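Local atomic coordinates of Alp7A (Bacillus subtilis, PDB entry 5EC0), a protein that binds adenine nucleotide as an actin-like cytoskeletal protein of the ParM kind and probably forms filaments that segregate plasmid DNA. Residues 307-311 with 341-346; 114-118 with 163-167. One frame throughout, in Å; residues are numbered along the deposited sequence.

Interaction 1: residues 307-311 with 341-346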
# COMPACT_ATOMS: atom_id res chain seq x y z
N ILE A 307 9.02 -15.48 10.75
CA ILE A 307 8.27 -16.16 11.79
C ILE A 307 8.96 -15.95 13.13
O ILE A 307 8.30 -15.66 14.13
CB ILE A 307 8.11 -17.67 11.51
CG1 ILE A 307 7.32 -17.89 10.23
CG2 ILE A 307 7.37 -18.35 12.66
CD1 ILE A 307 5.97 -17.19 10.21
N ALA A 308 10.28 -16.08 13.14
CA ALA A 308 11.07 -15.93 14.36
C ALA A 308 11.03 -14.50 14.89
O ALA A 308 10.98 -14.30 16.10
CB ALA A 308 12.52 -16.36 14.12
N GLN A 309 11.05 -13.52 13.99
CA GLN A 309 10.92 -12.12 14.39
C GLN A 309 9.58 -11.88 15.08
O GLN A 309 9.53 -11.29 16.16
CB GLN A 309 11.06 -11.19 13.19
CG GLN A 309 12.47 -10.75 12.83
CD GLN A 309 12.50 -9.84 11.60
OE1 GLN A 309 11.46 -9.44 11.06
NE2 GLN A 309 13.71 -9.49 11.15
N ALA A 310 8.51 -12.35 14.46
CA ALA A 310 7.16 -12.13 14.97
C ALA A 310 6.98 -12.80 16.32
O ALA A 310 6.40 -12.22 17.25
CB ALA A 310 6.12 -12.65 13.99
N GLU A 311 7.48 -14.02 16.42
CA GLU A 311 7.43 -14.78 17.66
C GLU A 311 8.15 -14.02 18.78
O GLU A 311 7.68 -13.99 19.92
CB GLU A 311 8.05 -16.17 17.45
CG GLU A 311 7.95 -17.10 18.66
CD GLU A 311 8.51 -18.49 18.38
OE1 GLU A 311 8.45 -18.92 17.20
OE2 GLU A 311 8.99 -19.15 19.32
N VAL A 341 6.68 -23.49 7.04
CA VAL A 341 7.56 -23.18 8.15
C VAL A 341 6.85 -23.31 9.50
O VAL A 341 7.41 -23.88 10.44
CB VAL A 341 8.18 -21.76 8.02
CG1 VAL A 341 8.66 -21.24 9.37
CG2 VAL A 341 9.33 -21.76 6.98
N THR A 342 5.62 -22.81 9.60
CA THR A 342 4.92 -22.85 10.88
C THR A 342 4.56 -24.29 11.24
O THR A 342 4.55 -24.67 12.42
CB THR A 342 3.67 -21.94 10.90
OG1 THR A 342 2.80 -22.26 9.81
CG2 THR A 342 4.09 -20.50 10.79
N GLU A 343 4.31 -25.12 10.23
CA GLU A 343 4.02 -26.51 10.48
C GLU A 343 5.25 -27.24 11.00
O GLU A 343 5.14 -28.08 11.89
CB GLU A 343 3.50 -27.20 9.23
CG GLU A 343 3.02 -28.61 9.54
CD GLU A 343 2.63 -29.38 8.30
OE1 GLU A 343 1.65 -28.99 7.65
OE2 GLU A 343 3.30 -30.39 8.00
N GLU A 344 6.43 -26.92 10.45
CA GLU A 344 7.68 -27.54 10.91
C GLU A 344 8.02 -27.14 12.33
O GLU A 344 8.60 -27.90 13.09
CB GLU A 344 8.86 -27.17 10.00
CG GLU A 344 8.89 -27.81 8.62
CD GLU A 344 10.07 -27.33 7.79
OE1 GLU A 344 10.64 -26.26 8.12
OE2 GLU A 344 10.44 -28.02 6.81
N ARG A 345 7.64 -25.91 12.67
CA ARG A 345 8.09 -25.28 13.90
C ARG A 345 7.12 -25.53 15.06
O ARG A 345 7.55 -25.66 16.20
CB ARG A 345 8.26 -23.78 13.65
CG ARG A 345 9.33 -23.11 14.47
CD ARG A 345 9.52 -21.66 14.02
NE ARG A 345 10.03 -20.82 15.09
CZ ARG A 345 11.32 -20.72 15.41
NH1 ARG A 345 12.22 -21.43 14.73
NH2 ARG A 345 11.70 -19.93 16.40
N TYR A 346 5.83 -25.59 14.77
CA TYR A 346 4.83 -25.69 15.83
C TYR A 346 3.90 -26.91 15.70
O TYR A 346 3.06 -27.16 16.57
CB TYR A 346 3.97 -24.42 15.88
CG TYR A 346 4.75 -23.12 15.88
CD1 TYR A 346 5.58 -22.78 16.94
CD2 TYR A 346 4.63 -22.21 14.82
CE1 TYR A 346 6.28 -21.58 16.95
CE2 TYR A 346 5.32 -21.01 14.82
CZ TYR A 346 6.15 -20.70 15.89
OH TYR A 346 6.85 -19.51 15.90
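Ile307 gives up more surface than any other residue where helix 292-313 passes helix 335-346. Its CA-to-CB bond points toward the second helix, and the side chain enters as a knob into the hole formed by Val341, Thr342, Arg345 and Tyr346. CG1 of Ile307 lies 3.7 Å from CG1 of Val341, CD1 of Ile307 meets CG2 of Thr342 at 3.9 Å, and CG2 of Ile307 approaches the edge of the Tyr346 ring, 4.0 Å from CE2. The short segments' axes stay 12.1 Å apart at an angle of 59°, so side chains alone bridge the gap. One turn later along helix 292-313, Glu311 is the acidic end of a salt bridge: NE of Arg345 donates to OE1 of Glu311 at 3.2 Å, joined by a weak bond from NH2 of Arg345 to the same OE1 at 3.5 Å. That carboxylate is modelled too close to the Tyr346 hydroxyl, so its exact position is less certain. Arg345 runs extended to reach it, with its guanidinium near CB of Ala308. His355 meets the Tyr346 ring nearly parallel, while OG1 of Thr342 turns back to the carbonyl of Ile338 in its own helix. In this helix packing of the C-terminal domain, away from the nucleotide, Ile307 fills the buried part with apolar contacts, while Glu311 and Arg345 neutralise each other's charge where the contact is more exposed.

Interaction 2: residues 114-118 with 163-167; sequences KREDN and GLEKE
A type I beta turn from Lys114 to Asp117, leading from helix 95-112 into strand 119-129 of the actin-like fold, packs beside the start of strand 166-179. Asp117 N closes the turn on Lys114 O at 3.0 Å, with Arg115 and Glu116 at its corners. CA atoms are nearest for Arg115 with Leu164 (7.8 Å) and Asn118 with Glu167 (6.6 Å). Residues 163-165 are loop: Gly163 has positive phi (101°), and Glu165 turns into extended Lys166 and Glu167. Lys166 points toward the turn, chi1 p, chi2 t, chi3 p and chi4 t, and its NZ donates to two turn carbonyls, Arg115 O at 2.9 Å and Asp117 O at 2.8 Å. Gln109, near the end of the preceding helix, takes Lys166 NZ on OE1 and gives NE2 to Lys114 O. Arg115 reaches the other way, chi1 t and chi2 p, so that NH1 and NH2 both donate to Glu165 O, each at 3.0 Å; Gly163 O and Leu164 CA lie over one guanidinium face. The Glu165 carboxylate stays beyond salt-bridge range of Arg115 and takes a weak bond from Gly163 N to OE1 (2.8 Å). Asp117 faces away, OD2 accepting from the Met1 amino group and OD1 from Glu119 N. Across the two segments, the cations thus bond main-chain oxygens. At the far end, Asn118 OD1 lies 3.6 Å from Lys166 CD.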
# COMPACT_ATOMS: atom_id res chain seq x y z
N LYS A 114 -15.65 14.39 -17.25
CA LYS A 114 -15.84 15.12 -18.50
C LYS A 114 -14.62 15.96 -18.83
O LYS A 114 -14.03 16.61 -17.95
CB LYS A 114 -17.09 15.99 -18.42
CG LYS A 114 -18.28 15.28 -17.81
CD LYS A 114 -19.33 16.26 -17.30
CE LYS A 114 -20.22 16.78 -18.43
NZ LYS A 114 -20.88 18.09 -18.10
N ARG A 115 -14.24 15.94 -20.10
CA ARG A 115 -13.09 16.68 -20.61
C ARG A 115 -13.03 18.15 -20.16
O ARG A 115 -11.96 18.65 -19.80
CB ARG A 115 -13.10 16.63 -22.14
CG ARG A 115 -11.93 17.35 -22.80
CD ARG A 115 -10.59 16.68 -22.51
NE ARG A 115 -9.48 17.41 -23.11
CZ ARG A 115 -8.50 18.00 -22.42
NH1 ARG A 115 -8.48 17.93 -21.10
NH2 ARG A 115 -7.54 18.64 -23.07
N GLU A 116 -14.17 18.83 -20.17
CA GLU A 116 -14.23 20.26 -19.84
C GLU A 116 -14.47 20.56 -18.35
O GLU A 116 -14.52 21.73 -17.95
CB GLU A 116 -15.32 20.95 -20.68
CG GLU A 116 -16.74 20.51 -20.35
CD GLU A 116 -17.12 19.17 -20.97
OE1 GLU A 116 -16.32 18.64 -21.77
OE2 GLU A 116 -18.20 18.64 -20.65
N ASP A 117 -14.64 19.53 -17.54
CA ASP A 117 -14.77 19.72 -16.09
C ASP A 117 -13.38 19.91 -15.46
O ASP A 117 -12.58 18.99 -15.45
CB ASP A 117 -15.49 18.52 -15.45
CG ASP A 117 -15.81 18.73 -13.98
OD1 ASP A 117 -15.58 19.84 -13.46
OD2 ASP A 117 -16.29 17.77 -13.35
N ASN A 118 -13.10 21.10 -14.94
CA ASN A 118 -11.77 21.38 -14.39
C ASN A 118 -11.70 21.39 -12.87
O ASN A 118 -10.74 21.91 -12.29
CB ASN A 118 -11.26 22.72 -14.93
CG ASN A 118 -11.08 22.71 -16.44
OD1 ASN A 118 -10.57 21.75 -17.01
ND2 ASN A 118 -11.50 23.79 -17.09
N GLY A 163 -3.09 16.21 -25.43
CA GLY A 163 -4.38 15.56 -25.59
C GLY A 163 -5.28 15.60 -24.37
O GLY A 163 -6.50 15.51 -24.50
N LEU A 164 -4.69 15.75 -23.18
CA LEU A 164 -5.45 15.74 -21.92
C LEU A 164 -5.04 16.88 -21.00
O LEU A 164 -5.23 16.81 -19.78
CB LEU A 164 -5.26 14.41 -21.20
CG LEU A 164 -5.85 13.18 -21.89
CD1 LEU A 164 -5.33 11.90 -21.26
CD2 LEU A 164 -7.38 13.22 -21.86
N GLU A 165 -4.47 17.93 -21.58
CA GLU A 165 -4.04 19.11 -20.83
C GLU A 165 -5.19 19.82 -20.13
O GLU A 165 -6.28 19.95 -20.67
CB GLU A 165 -3.34 20.10 -21.76
CG GLU A 165 -2.19 19.51 -22.55
CD GLU A 165 -2.60 19.19 -23.98
OE1 GLU A 165 -3.69 18.62 -24.17
OE2 GLU A 165 -1.82 19.52 -24.90
N LYS A 166 -4.91 20.29 -18.92
CA LYS A 166 -5.81 21.17 -18.16
C LYS A 166 -5.15 21.49 -16.83
O LYS A 166 -4.26 20.77 -16.40
CB LYS A 166 -7.19 20.52 -17.92
CG LYS A 166 -7.15 19.26 -17.07
CD LYS A 166 -8.54 18.86 -16.58
CE LYS A 166 -9.41 18.36 -17.73
NZ LYS A 166 -10.78 17.97 -17.27
N GLU A 167 -5.60 22.57 -16.20
CA GLU A 167 -5.32 22.78 -14.78
C GLU A 167 -6.55 22.39 -13.95
O GLU A 167 -7.63 22.96 -14.09
CB GLU A 167 -4.93 24.22 -14.49
CG GLU A 167 -4.35 24.40 -13.10
CD GLU A 167 -3.84 25.81 -12.85
OE1 GLU A 167 -4.42 26.77 -13.42
OE2 GLU A 167 -2.85 25.95 -12.09

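In the fold
From the N terminus, the chain first builds most of the first, larger mixed sheet and helix 95-112, then enters the turn at 114-118. Interaction 2 closes the loop opened there, at 163-167, after strands 119-129 and 153-159 and the helices between them, joining the turn to the head of strand 166-179, which runs parallel beside strand 119-129. The chain then crosses to the second, five-stranded sheet. Helix 292-313 leads into strand 322-327, and interaction 1 closes the loop over that strand by packing helix 335-346 against helix 292-313. The two loops follow in series, neither nested nor crossing. The centres of the two interactions lie 53 Å apart on opposite sides of the chain's centre, both away from the ADP pocket.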